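Local coordinates for protein 2-hydroxyisobutyryl-CoA mutase large subunit (Aquincola tertiaricarbonis, PDB 4R3U) that catalyses, together with its small cobalamin-binding partner subunit, the interconversion of 2-hydroxyisobutyryl-CoA and (S)-3-hydroxybutyryl-CoA, at residues A[90-101]-A[368-378]. Residues are numbered along the deposited sequence; the frame is centred on the assembly and turned at random.
With 3HC (3-hydroxybutanoyl-coenzyme A), chain E.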
loop_
_atom_site.group_PDB
_atom_site.type_symbol
_atom_site.label_atom_id
_atom_site.label_comp_id
_atom_site.label_asym_id
_atom_site.label_seq_id
_atom_site.Cartn_x
_atom_site.Cartn_y
_atom_site.Cartn_z
ATOM N N MET A 90 12.815 -18.825 3.058
ATOM C CA MET A 90 11.844 -18.004 2.356
ATOM C C MET A 90 12.463 -16.923 1.470
ATOM O O MET A 90 13.358 -17.235 0.678
ATOM C CB MET A 90 10.771 -17.472 3.304
ATOM C CG MET A 90 9.904 -18.556 3.924
ATOM S SD MET A 90 8.770 -19.384 2.787
ATOM C CE MET A 90 7.701 -18.070 2.357
ATOM N N TYR A 91 12.033 -15.672 1.626
ATOM C CA TYR A 91 12.477 -14.523 0.821
ATOM C C TYR A 91 13.894 -13.999 1.069
ATOM O O TYR A 91 14.343 -13.133 0.327
ATOM C CB TYR A 91 11.447 -13.377 0.840
ATOM C CG TYR A 91 10.002 -13.812 0.764
ATOM C CD1 TYR A 91 9.582 -14.756 -0.177
ATOM C CD2 TYR A 91 9.046 -13.275 1.628
ATOM C CE1 TYR A 91 8.247 -15.145 -0.255
ATOM C CE2 TYR A 91 7.712 -13.667 1.568
ATOM C CZ TYR A 91 7.312 -14.585 0.613
ATOM O OH TYR A 91 5.986 -14.921 0.517
ATOM N N ARG A 92 14.605 -14.516 2.072
ATOM C CA ARG A 92 15.991 -14.082 2.315
ATOM C C ARG A 92 16.907 -14.795 1.296
ATOM O O ARG A 92 18.058 -14.387 1.074
ATOM C CB ARG A 92 16.452 -14.443 3.740
ATOM C CG ARG A 92 15.586 -13.892 4.849
ATOM C CD ARG A 92 15.907 -14.591 6.146
ATOM N NE ARG A 92 16.670 -13.653 6.938
ATOM C CZ ARG A 92 17.910 -13.829 7.340
ATOM N NH1 ARG A 92 18.554 -14.948 7.054
ATOM N NH2 ARG A 92 18.516 -12.892 8.047
ATOM N N SER A 93 16.398 -15.899 0.730
ATOM C CA SER A 93 17.105 -16.725 -0.230
ATOM C C SER A 93 16.469 -16.590 -1.606
ATOM O O SER A 93 17.189 -16.317 -2.554
ATOM C CB SER A 93 17.150 -18.165 0.241
ATOM O OG SER A 93 17.800 -18.989 -0.708
ATOM N N ARG A 94 15.138 -16.759 -1.726
ATOM C CA ARG A 94 14.450 -16.594 -3.007
ATOM C C ARG A 94 13.146 -15.837 -2.819
ATOM O O ARG A 94 12.277 -16.288 -2.060
ATOM C CB ARG A 94 14.185 -17.933 -3.710
ATOM C CG ARG A 94 15.423 -18.784 -3.965
ATOM C CD ARG A 94 16.132 -18.464 -5.261
ATOM N NE ARG A 94 17.184 -19.447 -5.542
ATOM C CZ ARG A 94 16.988 -20.614 -6.156
ATOM N NH1 ARG A 94 15.771 -20.968 -6.561
ATOM N NH2 ARG A 94 18.005 -21.432 -6.374
ATOM N N THR A 95 12.986 -14.710 -3.559
ATOM C CA THR A 95 11.766 -13.891 -3.550
ATOM C C THR A 95 10.595 -14.679 -4.172
ATOM O O THR A 95 10.818 -15.513 -5.045
ATOM C CB THR A 95 11.997 -12.607 -4.409
ATOM O OG1 THR A 95 13.159 -11.935 -3.952
ATOM C CG2 THR A 95 10.826 -11.626 -4.360
ATOM N N TRP A 96 9.355 -14.347 -3.812
ATOM C CA TRP A 96 8.191 -14.945 -4.471
ATOM C C TRP A 96 8.293 -14.646 -5.989
ATOM O O TRP A 96 8.936 -13.671 -6.387
ATOM C CB TRP A 96 6.865 -14.362 -3.878
ATOM C CG TRP A 96 6.726 -12.877 -4.022
ATOM C CD1 TRP A 96 6.155 -12.205 -5.064
ATOM C CD2 TRP A 96 7.277 -11.879 -3.146
ATOM N NE1 TRP A 96 6.290 -10.842 -4.880
ATOM C CE2 TRP A 96 6.975 -10.615 -3.709
ATOM C CE3 TRP A 96 7.952 -11.930 -1.905
ATOM C CZ2 TRP A 96 7.357 -9.404 -3.095
ATOM C CZ3 TRP A 96 8.315 -10.727 -1.287
ATOM C CH2 TRP A 96 8.015 -9.485 -1.877
ATOM N N THR A 97 7.674 -15.473 -6.821
ATOM C CA THR A 97 7.660 -15.238 -8.252
ATOM C C THR A 97 6.684 -14.080 -8.516
ATOM O O THR A 97 5.562 -14.060 -7.995
ATOM C CB THR A 97 7.265 -16.511 -9.022
ATOM O OG1 THR A 97 8.041 -17.626 -8.575
ATOM C CG2 THR A 97 7.499 -16.383 -10.507
ATOM N N MET A 98 7.152 -13.082 -9.263
ATOM C CA MET A 98 6.343 -11.957 -9.683
ATOM C C MET A 98 5.877 -12.437 -11.053
ATOM O O MET A 98 6.640 -12.452 -12.038
ATOM C CB MET A 98 7.181 -10.678 -9.730
ATOM C CG MET A 98 7.859 -10.420 -8.397
ATOM S SD MET A 98 8.623 -8.816 -8.273
ATOM C CE MET A 98 9.339 -8.944 -6.637
ATOM N N ARG A 99 4.673 -13.026 -11.031
ATOM C CA ARG A 99 4.063 -13.720 -12.157
ATOM C C ARG A 99 2.690 -13.106 -12.521
ATOM O O ARG A 99 1.649 -13.443 -11.932
ATOM C CB ARG A 99 3.950 -15.198 -11.792
ATOM C CG ARG A 99 3.487 -16.080 -12.927
ATOM C CD ARG A 99 3.058 -17.448 -12.450
ATOM N NE ARG A 99 4.084 -18.128 -11.657
ATOM C CZ ARG A 99 5.132 -18.763 -12.167
ATOM N NH1 ARG A 99 5.322 -18.800 -13.478
ATOM N NH2 ARG A 99 6.004 -19.354 -11.369
ATOM N N GLN A 100 2.725 -12.191 -13.518
ATOM C CA GLN A 100 1.588 -11.448 -14.038
ATOM C C GLN A 100 0.875 -12.167 -15.181
ATOM O O GLN A 100 1.528 -12.641 -16.125
ATOM C CB GLN A 100 2.036 -10.050 -14.501
ATOM C CG GLN A 100 2.577 -9.166 -13.398
ATOM C CD GLN A 100 1.585 -8.878 -12.311
ATOM O OE1 GLN A 100 1.748 -9.311 -11.172
ATOM N NE2 GLN A 100 0.552 -8.117 -12.627
ATOM N N ILE A 101 -0.473 -12.194 -15.124
ATOM C CA ILE A 101 -1.312 -12.805 -16.168
ATOM C C ILE A 101 -1.167 -11.991 -17.461
ATOM O O ILE A 101 -1.153 -10.758 -17.430
ATOM C CB ILE A 101 -2.820 -12.882 -15.766
ATOM C CG1 ILE A 101 -3.111 -13.715 -14.525
ATOM C CG2 ILE A 101 -3.659 -13.288 -16.920
ATOM C CD1 ILE A 101 -4.249 -13.090 -13.693
ATOM N N ALA A 368 -0.179 -10.990 1.090
ATOM C CA ALA A 368 0.316 -12.199 0.418
ATOM C C ALA A 368 1.764 -12.540 0.816
ATOM O O ALA A 368 2.084 -13.714 1.048
ATOM C CB ALA A 368 0.208 -12.035 -1.094
ATOM N N VAL A 369 2.612 -11.498 0.926
ATOM C CA VAL A 369 4.036 -11.571 1.286
ATOM C C VAL A 369 4.173 -11.971 2.768
ATOM O O VAL A 369 4.974 -12.844 3.105
ATOM C CB VAL A 369 4.730 -10.217 0.950
ATOM C CG1 VAL A 369 6.159 -10.161 1.483
ATOM C CG2 VAL A 369 4.715 -9.967 -0.550
ATOM N N LEU A 370 3.364 -11.345 3.647
ATOM C CA LEU A 370 3.341 -11.620 5.080
ATOM C C LEU A 370 2.729 -13.011 5.307
ATOM O O LEU A 370 3.072 -13.684 6.289
ATOM C CB LEU A 370 2.556 -10.519 5.838
ATOM C CG LEU A 370 3.100 -9.083 5.801
ATOM C CD1 LEU A 370 2.379 -8.227 6.799
ATOM C CD2 LEU A 370 4.630 -9.004 6.055
ATOM N N GLY A 371 1.862 -13.418 4.372
ATOM C CA GLY A 371 1.210 -14.725 4.305
ATOM C C GLY A 371 2.081 -15.847 3.762
ATOM O O GLY A 371 1.710 -17.021 3.881
ATOM N N GLY A 372 3.238 -15.511 3.175
ATOM C CA GLY A 372 4.214 -16.494 2.699
ATOM C C GLY A 372 3.928 -17.145 1.354
ATOM O O GLY A 372 4.283 -18.308 1.147
ATOM N N ALA A 373 3.335 -16.375 0.404
ATOM C CA ALA A 373 3.022 -16.815 -0.965
ATOM C C ALA A 373 4.323 -17.110 -1.749
ATOM O O ALA A 373 5.365 -16.483 -1.481
ATOM C CB ALA A 373 2.194 -15.757 -1.669
ATOM N N GLN A 374 4.263 -18.088 -2.677
ATOM C CA GLN A 374 5.409 -18.550 -3.495
ATOM C C GLN A 374 5.454 -17.828 -4.812
ATOM O O GLN A 374 6.508 -17.770 -5.469
ATOM C CB GLN A 374 5.299 -20.061 -3.783
ATOM C CG GLN A 374 5.794 -20.948 -2.667
ATOM C CD GLN A 374 5.113 -20.722 -1.348
ATOM O OE1 GLN A 374 3.962 -21.097 -1.136
ATOM N NE2 GLN A 374 5.797 -20.042 -0.450
ATOM N N SER A 375 4.276 -17.349 -5.223
ATOM C CA SER A 375 4.036 -16.681 -6.480
ATOM C C SER A 375 2.919 -15.665 -6.272
ATOM O O SER A 375 1.988 -15.897 -5.474
ATOM C CB SER A 375 3.676 -17.713 -7.549
ATOM O OG SER A 375 3.524 -17.157 -8.843
ATOM N N LEU A 376 3.024 -14.515 -6.962
ATOM C CA LEU A 376 2.045 -13.452 -6.832
ATOM C C LEU A 376 1.753 -12.695 -8.094
ATOM O O LEU A 376 2.672 -12.228 -8.767
ATOM C CB LEU A 376 2.463 -12.478 -5.710
ATOM C CG LEU A 376 1.578 -11.247 -5.378
ATOM C CD1 LEU A 376 0.204 -11.659 -4.860
ATOM C CD2 LEU A 376 2.286 -10.326 -4.405
ATOM N N HIS A 377 0.444 -12.513 -8.373
ATOM C CA HIS A 377 -0.063 -11.646 -9.406
ATOM C C HIS A 377 -0.737 -10.471 -8.650
ATOM O O HIS A 377 -1.644 -10.676 -7.825
ATOM C CB HIS A 377 -1.120 -12.344 -10.290
ATOM C CG HIS A 377 -1.816 -11.403 -11.250
ATOM N ND1 HIS A 377 -1.393 -11.262 -12.570
ATOM C CD2 HIS A 377 -2.867 -10.575 -11.042
ATOM C CE1 HIS A 377 -2.175 -10.339 -13.101
ATOM N NE2 HIS A 377 -3.095 -9.916 -12.232
ATOM N N THR A 378 -0.326 -9.239 -8.983
ATOM C CA THR A 378 -0.975 -8.034 -8.497
ATOM C C THR A 378 -1.872 -7.525 -9.628
ATOM O O THR A 378 -1.433 -7.479 -10.790
ATOM C CB THR A 378 0.040 -6.990 -8.009
ATOM O OG1 THR A 378 1.194 -7.019 -8.833
ATOM C CG2 THR A 378 0.433 -7.194 -6.561
HETATM N N1A 3HC E . 15.297 -21.553 -0.864
HETATM C C2A 3HC E . 15.774 -22.594 -1.803
HETATM N N3A 3HC E . 14.851 -22.793 -2.928
HETATM C C4A 3HC E . 13.712 -22.069 -3.049
HETATM C C5A 3HC E . 13.354 -21.141 -2.137
HETATM C C6A 3HC E . 14.131 -20.910 -1.056
HETATM N N6A 3HC E . 13.723 -19.985 -0.188
HETATM N N7A 3HC E . 12.201 -20.605 -2.549
HETATM C C8A 3HC E . 11.858 -21.184 -3.696
HETATM N N9A 3HC E . 12.770 -22.106 -3.988
HETATM C C1B 3HC E . 12.838 -23.025 -5.165
HETATM C C2B 3HC E . 11.696 -24.021 -5.194
HETATM O O2B 3HC E . 11.997 -25.193 -4.430
HETATM C C3B 3HC E . 11.575 -24.322 -6.678
HETATM O O3B 3HC E . 12.563 -25.298 -7.089
HETATM P P3B 3HC E . 12.227 -26.548 -8.055
HETATM O O7A 3HC E . 11.766 -25.896 -9.297
HETATM O O8A 3HC E . 13.550 -27.212 -8.159
HETATM O O9A 3HC E . 11.204 -27.285 -7.280
HETATM C C4B 3HC E . 11.921 -22.992 -7.338
HETATM O O4B 3HC E . 12.721 -22.241 -6.374
HETATM C C5B 3HC E . 10.650 -22.229 -7.751
HETATM O O5B 3HC E . 9.986 -21.701 -6.582
HETATM P P1A 3HC E . 8.488 -22.142 -6.116
HETATM O O1A 3HC E . 8.141 -23.505 -6.603
HETATM O O2A 3HC E . 8.355 -21.861 -4.676
HETATM O O3A 3HC E . 7.676 -20.959 -6.914
HETATM P P2A 3HC E . 6.933 -21.067 -8.355
HETATM O O4A 3HC E . 6.398 -19.737 -8.682
HETATM O O5A 3HC E . 7.784 -21.758 -9.355
HETATM O O6A 3HC E . 5.747 -22.049 -7.993
HETATM C CBP 3HC E . 3.499 -22.741 -7.410
HETATM C CCP 3HC E . 4.622 -21.710 -7.164
HETATM C CDP 3HC E . 4.006 -24.080 -6.857
HETATM C CEP 3HC E . 2.256 -22.341 -6.606
HETATM C CAP 3HC E . 3.180 -22.880 -8.936
HETATM O OAP 3HC E . 2.231 -23.922 -9.253
HETATM C C9P 3HC E . 2.880 -21.563 -9.708
HETATM O O9P 3HC E . 3.788 -20.894 -10.205
HETATM N N8P 3HC E . 1.584 -21.260 -9.881
HETATM C C7P 3HC E . 1.177 -20.080 -10.653
HETATM C C6P 3HC E . -0.323 -20.110 -10.910
HETATM C C5P 3HC E . -0.816 -18.846 -11.624
HETATM O O5P 3HC E . -0.081 -17.882 -11.854
HETATM N N4P 3HC E . -2.108 -18.910 -11.964
HETATM C C3P 3HC E . -2.792 -17.813 -12.632
HETATM C C2P 3HC E . -4.261 -17.941 -12.332
HETATM S S1P 3HC E . -5.217 -16.564 -13.036
HETATM C C1 3HC E . -6.844 -17.124 -12.508
HETATM O O1 3HC E . -7.213 -18.295 -12.560
HETATM C C2 3HC E . -7.764 -16.063 -11.879
HETATM C C3 3HC E . -8.423 -15.166 -12.930
HETATM O O3 3HC E . -7.415 -14.537 -13.713
HETATM C C4 3HC E . -9.382 -15.964 -13.827
#
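T97 and M98 pair in parallel with S375 and L376, joining the first and last strands of the TIM barrel that holds the CoA substrate. Three backbone bonds carry the pairing: T97 N to Q374 O, L376 N to T97 O and R99 N to L376 O. Beyond them side chains take over. H377 ND1 accepts the I101 backbone N-H (2.9 Å). The Q100 amide, bent back at chi2 (-61°), grips the backbone of T378 twice: NE2 gives a nearly straight bond to T378 O (2.8 Å), and OE1 takes T378 N on an in-plane lone pair (3.0 Å). The same amide lies almost parallel to the H377 imidazole, NE2 over one face, while I101 CD1 sits over the opposite face, 3.5 Å from the ring centroid. I101 and H377 also touch 5'-deoxyadenosine.

At the other end, the W96 indole is sandwiched between V369 CG2 on one face and T95 CG2 on the other. Y91 reaches past V369 to the turn after helix 357-370, where G372 closes a Schellman motif; the Y91 OH donates to A373 O in the carbonyl plane (2.6 Å).

On the substrate side, S375 OG, which also bonds H341, accepts R99 NE in the guanidinium plane (3.0 Å), helping to fix the group's rotation. R99 NH2 then bonds the 3-hydroxybutanoyl-CoA diphosphate oxygen O4A at 2.7 Å, and T97 OG1 lies equally close to that oxygen.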